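PDB 3SC6: dTDP-4-dehydrorhamnose reductase, which catalyses the NADP(H)-dependent interconversion of dTDP-4-dehydro-6-deoxy-L-mannose and dTDP-L-rhamnose, the reductase step of the rhamnose biosynthetic pathway. Local coordinates for residues Q49-V52 with Q53-P57. Numbering follows the deposited sequence.
Sequences QQVV and QEIRP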
loop_
_atom_site.group_PDB
_atom_site.type_symbol
_atom_site.label_atom_id
_atom_site.label_comp_id
_atom_site.label_asym_id
_atom_site.label_seq_id
_atom_site.Cartn_x
_atom_site.Cartn_y
_atom_site.Cartn_z
ATOM N N GLN A 49 16.960 16.139 -2.202
ATOM C CA GLN A 49 18.387 15.911 -2.402
ATOM C C GLN A 49 19.196 16.237 -1.142
ATOM O O GLN A 49 20.063 15.464 -0.748
ATOM C CB GLN A 49 18.900 16.664 -3.640
ATOM C CG GLN A 49 18.316 16.118 -4.956
ATOM C CD GLN A 49 18.787 16.866 -6.200
ATOM O OE1 GLN A 49 19.169 18.037 -6.137
ATOM N NE2 GLN A 49 18.706 16.201 -7.350
ATOM N N GLN A 50 18.895 17.356 -0.493
ATOM C CA GLN A 50 19.615 17.732 0.720
ATOM C C GLN A 50 19.585 16.626 1.768
ATOM O O GLN A 50 20.615 16.237 2.304
ATOM C CB GLN A 50 18.998 18.977 1.344
ATOM C CG GLN A 50 19.690 19.413 2.628
ATOM C CD GLN A 50 19.033 20.615 3.273
ATOM O OE1 GLN A 50 19.523 21.139 4.276
ATOM N NE2 GLN A 50 17.914 21.061 2.703
ATOM N N VAL A 51 18.390 16.132 2.062
ATOM C CA VAL A 51 18.222 15.081 3.053
ATOM C C VAL A 51 18.884 13.767 2.646
ATOM O O VAL A 51 19.559 13.133 3.458
ATOM C CB VAL A 51 16.733 14.825 3.345
ATOM C CG1 VAL A 51 16.577 13.689 4.342
ATOM C CG2 VAL A 51 16.070 16.089 3.872
ATOM N N VAL A 52 18.696 13.362 1.395
ATOM C CA VAL A 52 19.285 12.119 0.911
ATOM C C VAL A 52 20.813 12.208 0.840
ATOM O O VAL A 52 21.494 11.205 1.027
ATOM C CB VAL A 52 18.697 11.693 -0.449
ATOM C CG1 VAL A 52 19.372 10.428 -0.946
ATOM C CG2 VAL A 52 17.197 11.471 -0.327
ATOM N N GLN A 53 21.349 13.395 0.564
ATOM C CA GLN A 53 22.807 13.576 0.490
ATOM C C GLN A 53 23.435 13.460 1.868
ATOM O O GLN A 53 24.387 12.714 2.066
ATOM C CB GLN A 53 23.180 14.950 -0.089
ATOM C CG GLN A 53 22.829 15.205 -1.555
ATOM C CD GLN A 53 23.589 14.314 -2.519
ATOM O OE1 GLN A 53 24.333 13.421 -2.111
ATOM N NE2 GLN A 53 23.408 14.559 -3.813
ATOM N N GLU A 54 22.888 14.215 2.813
ATOM C CA GLU A 54 23.375 14.231 4.188
ATOM C C GLU A 54 23.376 12.849 4.837
ATOM O O GLU A 54 24.415 12.373 5.285
ATOM C CB GLU A 54 22.535 15.206 5.017
ATOM C CG GLU A 54 22.942 15.312 6.477
ATOM C CD GLU A 54 22.098 16.314 7.248
ATOM O OE1 GLU A 54 21.246 16.987 6.629
ATOM O OE2 GLU A 54 22.298 16.437 8.476
ATOM N N ILE A 55 22.213 12.212 4.884
ATOM C CA ILE A 55 22.090 10.886 5.483
ATOM C C ILE A 55 22.732 9.826 4.591
ATOM O O ILE A 55 23.363 8.885 5.079
ATOM C CB ILE A 55 20.619 10.517 5.727
ATOM C CG1 ILE A 55 19.959 11.547 6.644
ATOM C CG2 ILE A 55 20.520 9.138 6.347
ATOM C CD1 ILE A 55 18.507 11.264 6.935
ATOM N N ARG A 56 22.568 10.000 3.284
ATOM C CA ARG A 56 23.112 9.086 2.281
ATOM C C ARG A 56 22.810 7.647 2.702
ATOM O O ARG A 56 23.685 6.929 3.192
ATOM C CB ARG A 56 24.603 9.351 2.074
ATOM C CG ARG A 56 25.211 8.548 0.960
ATOM C CD ARG A 56 26.628 8.990 0.678
ATOM N NE ARG A 56 27.185 8.271 -0.462
ATOM C CZ ARG A 56 28.382 8.507 -0.990
ATOM N NH1 ARG A 56 29.155 9.468 -0.499
ATOM N NH2 ARG A 56 28.796 7.795 -2.030
ATOM N N PRO A 57 21.550 7.225 2.496
ATOM C CA PRO A 57 21.055 5.900 2.851
ATOM C C PRO A 57 21.252 4.771 1.851
ATOM O O PRO A 57 21.334 4.995 0.646
ATOM C CB PRO A 57 19.556 6.146 3.013
ATOM C CG PRO A 57 19.257 7.191 1.997
ATOM C CD PRO A 57 20.487 8.060 1.904
#
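Val51 and Ile55, one helical turn apart, lie side by side and point the same way, CG1 of Val51 meeting CD1 of Ile55 at 4.0 Å. The valine methyl stands anti to its own backbone nitrogen (chi1 178°), while CG1 of Ile55 sits beside its nitrogen (chi1 -59°) and passes over the backbone oxygen of Val51, so that the terminal methyl reaches back to the valine. This apolar ridge faces the sheet: Phe35 of strand 30-35 packs against both residues, and Tyr33 of the same strand and Ile9 of strand 6-11 against Ile55. Next to it, the buried Val52 is met across by the ring of Pro57 at about a right angle, CG1 of Val52 lying 3.9 Å from CD of Pro57; Ala93 and Val97 of helix 76-97 cover the same valine. Residues 49-55 form the last turns of helix 45-55, and Arg56 and Pro57 lead out of it; the helix connects strand 30-35 to the parallel strand 59-62 of the Rossmann fold, with the cofactor about 11 Å from the Val51 side chain. Regular backbone bonds carry the helix this far: Glu54 N to Gln50 O is 3.1 Å with an N-H...O angle of 170°, and Ile55 N to Val51 O is 3.2 Å. Then Arg56 turns to positive phi, and its N makes a weak, bent bond of 2.8 Å to Val52 O. CD of Pro57 also lies 3.4 Å from that oxygen, while the carbonyl of Arg56 accepts a hydrogen bond from Arg7. By contrast, the outer side is loose: Gln50 and Glu54 run extended at the exposed surface, and of these two side chains only CB of Glu54 makes a contact across this turn, 3.5 Å from Gln50 O.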